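Local coordinates for protein L-amino acid deaminase (PDB 5I39) that binds FAD and, as a membrane-bound flavoprotein of Proteus vulgaris, probably catalyses the oxidative deamination of L-amino acids, at residues S233-V237 / L390-K394; A351-N355 / S404-F408. The contacts are given in a common frame with arbitrary orientation. Numbering follows the deposited sequence.

Contact 1 of 2, residues S233-V237 / L390-K394; sequences SQVVV and LLLGK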
loop_
_atom_site.group_PDB
_atom_site.type_symbol
_atom_site.label_atom_id
_atom_site.label_comp_id
_atom_site.label_asym_id
_atom_site.label_seq_id
_atom_site.Cartn_x
_atom_site.Cartn_y
_atom_site.Cartn_z
ATOM N N SER A 233 -10.335 -6.188 24.817
ATOM C CA SER A 233 -9.278 -7.177 25.043
ATOM C C SER A 233 -8.538 -7.562 23.761
ATOM O O SER A 233 -7.694 -8.453 23.778
ATOM C CB SER A 233 -9.852 -8.421 25.722
ATOM O OG SER A 233 -10.733 -9.115 24.858
ATOM N N GLN A 234 -8.837 -6.874 22.655
ATOM C CA GLN A 234 -8.254 -7.196 21.348
ATOM C C GLN A 234 -7.797 -5.922 20.661
ATOM O O GLN A 234 -8.575 -4.982 20.515
ATOM C CB GLN A 234 -9.265 -7.948 20.484
ATOM C CG GLN A 234 -9.660 -9.290 21.084
ATOM C CD GLN A 234 -10.734 -10.015 20.295
ATOM O OE1 GLN A 234 -11.747 -9.427 19.908
ATOM N NE2 GLN A 234 -10.534 -11.305 20.078
ATOM N N VAL A 235 -6.529 -5.902 20.255
ATOM C CA VAL A 235 -5.897 -4.698 19.725
ATOM C C VAL A 235 -5.103 -5.029 18.466
ATOM O O VAL A 235 -4.351 -6.003 18.436
ATOM C CB VAL A 235 -4.968 -4.036 20.771
ATOM C CG1 VAL A 235 -4.319 -2.772 20.213
ATOM C CG2 VAL A 235 -5.744 -3.699 22.038
ATOM N N VAL A 236 -5.278 -4.201 17.435
ATOM C CA VAL A 236 -4.462 -4.255 16.228
ATOM C C VAL A 236 -3.619 -2.988 16.179
ATOM O O VAL A 236 -4.158 -1.883 16.175
ATOM C CB VAL A 236 -5.320 -4.332 14.952
ATOM C CG1 VAL A 236 -4.438 -4.300 13.705
ATOM C CG2 VAL A 236 -6.182 -5.587 14.963
ATOM N N VAL A 237 -2.303 -3.156 16.129
ATOM C CA VAL A 237 -1.393 -2.028 15.958
ATOM C C VAL A 237 -1.075 -1.901 14.470
ATOM O O VAL A 237 -0.382 -2.747 13.899
ATOM C CB VAL A 237 -0.119 -2.188 16.807
ATOM C CG1 VAL A 237 0.857 -1.045 16.552
ATOM C CG2 VAL A 237 -0.501 -2.236 18.279
ATOM N N LEU A 390 -4.707 -14.130 12.823
ATOM C CA LEU A 390 -3.754 -14.216 13.931
ATOM C C LEU A 390 -4.362 -13.734 15.239
ATOM O O LEU A 390 -4.184 -14.370 16.278
ATOM C CB LEU A 390 -2.485 -13.428 13.620
ATOM C CG LEU A 390 -1.608 -13.983 12.495
ATOM C CD1 LEU A 390 -0.467 -13.021 12.216
ATOM C CD2 LEU A 390 -1.062 -15.360 12.823
ATOM N N LEU A 391 -5.102 -12.630 15.187
ATOM C CA LEU A 391 -5.772 -12.103 16.375
ATOM C C LEU A 391 -6.729 -13.125 16.982
ATOM O O LEU A 391 -6.775 -13.301 18.198
ATOM C CB LEU A 391 -6.546 -10.830 16.020
ATOM C CG LEU A 391 -7.326 -10.144 17.151
ATOM C CD1 LEU A 391 -6.391 -9.627 18.237
ATOM C CD2 LEU A 391 -8.184 -9.021 16.590
ATOM N N LEU A 392 -7.481 -13.796 16.117
ATOM C CA LEU A 392 -8.559 -14.676 16.544
ATOM C C LEU A 392 -8.142 -16.139 16.696
ATOM O O LEU A 392 -8.945 -16.960 17.138
ATOM C CB LEU A 392 -9.737 -14.535 15.572
ATOM C CG LEU A 392 -10.287 -13.104 15.454
ATOM C CD1 LEU A 392 -11.329 -13.012 14.351
ATOM C CD2 LEU A 392 -10.864 -12.587 16.766
ATOM N N GLY A 393 -6.896 -16.468 16.359
ATOM C CA GLY A 393 -6.415 -17.846 16.444
ATOM C C GLY A 393 -6.979 -18.784 15.394
ATOM O O GLY A 393 -7.004 -19.998 15.607
ATOM N N LYS A 394 -7.419 -18.227 14.266
ATOM C CA LYS A 394 -7.965 -19.007 13.159
ATOM C C LYS A 394 -6.821 -19.590 12.343
ATOM O O LYS A 394 -5.734 -19.016 12.290
ATOM C CB LYS A 394 -8.833 -18.110 12.262
ATOM C CG LYS A 394 -9.662 -18.847 11.219
ATOM C CD LYS A 394 -10.426 -17.886 10.322
ATOM C CE LYS A 394 -11.173 -18.616 9.219
ATOM N NZ LYS A 394 -11.811 -17.666 8.268
#
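Gln234, just ahead of the strand 235-237, sends its CB toward the helix end at 390-392, and CB lies 4.0 Å from CD1 of Leu391. Gln234 CA and Leu391 CA, 7.4 Å apart, are the nearest CA pair across the two segments. A long side chain suits this margin, because its aliphatic part can cover Leu391 while the rest reaches on to the end of Leu392. At Val235 the strand begins. Its CA-to-CB bond points away from the helix, and the side chain packs onto Ile220 and Val223 of the antiparallel sheet on the other face, so it is the backbone that meets the helix: Val235 O is 4.2 Å from Leu391 CD1. This is the layered architecture of a Rossmann-type FAD domain, in which strand 235-237 runs parallel between strands 40-43 and 367-371 and helix 376-392 packs across them. Val236, set sideways, puts CG2 4.3 Å from Leu391 CD2. Beta-branched valine fits an inner strand, and the longer leucine spans the gap, also touching Val40 and Val368 on the neighbouring strands. The side chain of Val236 is about 9 Å from the bound FAD and does not touch it. Next after Leu391, Leu392 lays its tip against the end of Gln234 and also touches Arg59 and Leu61; the helix gives way at Gly393, whose phi of 72° glycine adopts without strain.

Contact 2 of 2, residues A351-N355 / S404-F408; sequences APDEN and SLYRF. With EDO (1,2-ethanediol), chain H.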
loop_
_atom_site.group_PDB
_atom_site.type_symbol
_atom_site.label_atom_id
_atom_site.label_comp_id
_atom_site.label_asym_id
_atom_site.label_seq_id
_atom_site.Cartn_x
_atom_site.Cartn_y
_atom_site.Cartn_z
ATOM N N ALA A 351 11.327 -3.483 7.430
ATOM C CA ALA A 351 12.000 -4.505 8.238
ATOM C C ALA A 351 13.352 -4.887 7.610
ATOM O O ALA A 351 13.553 -4.663 6.418
ATOM C CB ALA A 351 11.114 -5.730 8.378
ATOM N N PRO A 352 14.275 -5.477 8.400
ATOM C CA PRO A 352 15.610 -5.839 7.884
ATOM C C PRO A 352 15.640 -6.700 6.614
ATOM O O PRO A 352 16.559 -6.557 5.804
ATOM C CB PRO A 352 16.235 -6.608 9.049
ATOM C CG PRO A 352 15.595 -6.036 10.259
ATOM C CD PRO A 352 14.201 -5.643 9.864
ATOM N N ASP A 353 14.647 -7.573 6.448
ATOM C CA ASP A 353 14.556 -8.447 5.269
ATOM C C ASP A 353 13.568 -7.943 4.198
ATOM O O ASP A 353 13.271 -8.671 3.254
ATOM C CB ASP A 353 14.232 -9.888 5.690
ATOM C CG ASP A 353 12.874 -10.031 6.351
ATOM O OD1 ASP A 353 12.093 -9.053 6.401
ATOM O OD2 ASP A 353 12.578 -11.138 6.838
ATOM N N GLU A 354 13.062 -6.716 4.390
ATOM C CA GLU A 354 12.165 -6.026 3.444
ATOM C C GLU A 354 10.776 -6.663 3.306
ATOM O O GLU A 354 10.026 -6.333 2.386
ATOM C CB GLU A 354 12.838 -5.855 2.070
ATOM C CG GLU A 354 14.166 -5.112 2.144
ATOM C CD GLU A 354 14.898 -5.009 0.816
ATOM O OE1 GLU A 354 14.456 -5.616 -0.184
ATOM O OE2 GLU A 354 15.936 -4.314 0.780
ATOM N N ASN A 355 10.414 -7.545 4.235
ATOM C CA ASN A 355 9.092 -8.173 4.232
ATOM C C ASN A 355 8.252 -7.633 5.391
ATOM O O ASN A 355 8.801 -7.096 6.351
ATOM C CB ASN A 355 9.221 -9.693 4.300
ATOM C CG ASN A 355 9.921 -10.266 3.083
ATOM O OD1 ASN A 355 9.848 -9.705 1.986
ATOM N ND2 ASN A 355 10.611 -11.383 3.269
ATOM N N SER A 404 6.506 -13.007 10.866
ATOM C CA SER A 404 6.580 -12.997 12.320
ATOM C C SER A 404 7.537 -11.928 12.833
ATOM O O SER A 404 8.591 -11.681 12.244
ATOM C CB SER A 404 7.044 -14.363 12.832
ATOM O OG SER A 404 7.249 -14.345 14.235
ATOM N N LEU A 405 7.174 -11.353 13.974
ATOM C CA LEU A 405 8.016 -10.405 14.689
ATOM C C LEU A 405 9.298 -11.062 15.216
ATOM O O LEU A 405 10.293 -10.377 15.452
ATOM C CB LEU A 405 7.214 -9.810 15.850
ATOM C CG LEU A 405 7.875 -8.794 16.778
ATOM C CD1 LEU A 405 8.371 -7.585 16.003
ATOM C CD2 LEU A 405 6.886 -8.374 17.853
ATOM N N TYR A 406 9.272 -12.384 15.387
ATOM C CA TYR A 406 10.352 -13.132 16.049
ATOM C C TYR A 406 11.267 -13.888 15.086
ATOM O O TYR A 406 11.990 -14.797 15.496
ATOM C CB TYR A 406 9.732 -14.076 17.085
ATOM C CG TYR A 406 8.804 -13.316 17.996
ATOM C CD1 TYR A 406 9.312 -12.530 19.029
ATOM C CD2 TYR A 406 7.425 -13.320 17.786
ATOM C CE1 TYR A 406 8.473 -11.795 19.849
ATOM C CE2 TYR A 406 6.578 -12.587 18.602
ATOM C CZ TYR A 406 7.106 -11.827 19.630
ATOM O OH TYR A 406 6.264 -11.103 20.437
ATOM N N ARG A 407 11.261 -13.482 13.817
ATOM C CA ARG A 407 12.075 -14.122 12.778
ATOM C C ARG A 407 13.503 -13.580 12.662
ATOM O O ARG A 407 14.317 -14.164 11.953
ATOM C CB ARG A 407 11.383 -13.988 11.418
ATOM C CG ARG A 407 11.420 -12.599 10.785
ATOM C CD ARG A 407 10.552 -12.596 9.546
ATOM N NE ARG A 407 10.587 -11.352 8.776
ATOM C CZ ARG A 407 9.673 -10.378 8.814
ATOM N NH1 ARG A 407 8.636 -10.428 9.646
ATOM N NH2 ARG A 407 9.806 -9.318 8.018
ATOM N N PHE A 408 13.791 -12.466 13.330
ATOM C CA PHE A 408 15.046 -11.732 13.128
ATOM C C PHE A 408 16.158 -12.235 14.047
ATOM O O PHE A 408 15.913 -12.874 15.071
ATOM C CB PHE A 408 14.814 -10.231 13.330
ATOM C CG PHE A 408 13.661 -9.687 12.524
ATOM C CD1 PHE A 408 13.799 -9.449 11.162
ATOM C CD2 PHE A 408 12.431 -9.427 13.123
ATOM C CE1 PHE A 408 12.736 -8.959 10.414
ATOM C CE2 PHE A 408 11.366 -8.930 12.382
ATOM C CZ PHE A 408 11.521 -8.693 11.026
ATOM O OXT PHE A 408 17.339 -12.017 13.775
HETATM C C1 EDO H . 9.625 -2.959 0.416
HETATM O O1 EDO H . 9.998 -4.296 0.066
HETATM C C2 EDO H . 10.587 -1.942 -0.172
HETATM O O2 EDO H . 11.891 -2.093 0.412
#
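Two type I beta turns face each other here, Ala351 to Glu354 and Ser404 to Arg407, with Pro352 CA and Phe408 CA 7.9 Å apart. The first links strand 340-350 of the large mixed sheet to strand 357-360, an edge strand of the Rossmann-type FAD-domain sheet; the second belongs to the C-terminal tail, which ends at Phe408. Glu354 N donates to Ala351 O (2.9 Å), and Pro352, its phi fixed near -53°, suits the second position of such a turn. Asp353 OD1 accepts from Asn355 N (3.1 Å), forming an Asx turn; Ser404 OG accepts from Tyr406 N (3.0 Å), forming an ST turn. The CA-to-CB bond of Glu354 points away, and its carbonyl O receives a hydrogen bond of 3.1 Å from O1 of an ethanediol, probably left from crystallisation.

Between the turns lies a two-pronged salt bridge: Arg407 NE donates to Asp353 OD2 and Arg407 NH2 to Asp353 OD1, each at 2.8 Å and nearly straight. Aspartate is short enough to hold its turn and still present both oxygens to the guanidinium edge. NH2 of Arg407 also makes a weak bond of 3.0 Å to Asn355 O. Beside this polar core Phe408 supplies the apolar part, its CE1 3.7 Å from Pro352 CD and its CZ 4.0 Å from Ala351 CB, while Pro255 and Ile357 also touch its side chain. The guanidinium of Arg407 is tied to its own turn as well, through NH1, which donates to Ser404 O at 2.9 Å.

Overall arrangement
The two contacts cross along the chain, since 351-355 falls between the two segments of contact 1 and 404-408 follows them, yet their centres are 19 Å apart and their nearest atoms about 7 Å. Both involve the same six-stranded sheet. Contact 1 joins an inner strand to the end of the last helix; contact 2 joins the loop entering the edge strand 357-360 to the tail beyond that helix. Each is partly buried, but the chemistry differs: contact 1 has no hydrogen bond between its segments and depends on apolar side chains, whereas contact 2, with solvent-exposed members and no regular secondary structure, adds a salt bridge and directed hydrogen bonds to an apolar patch.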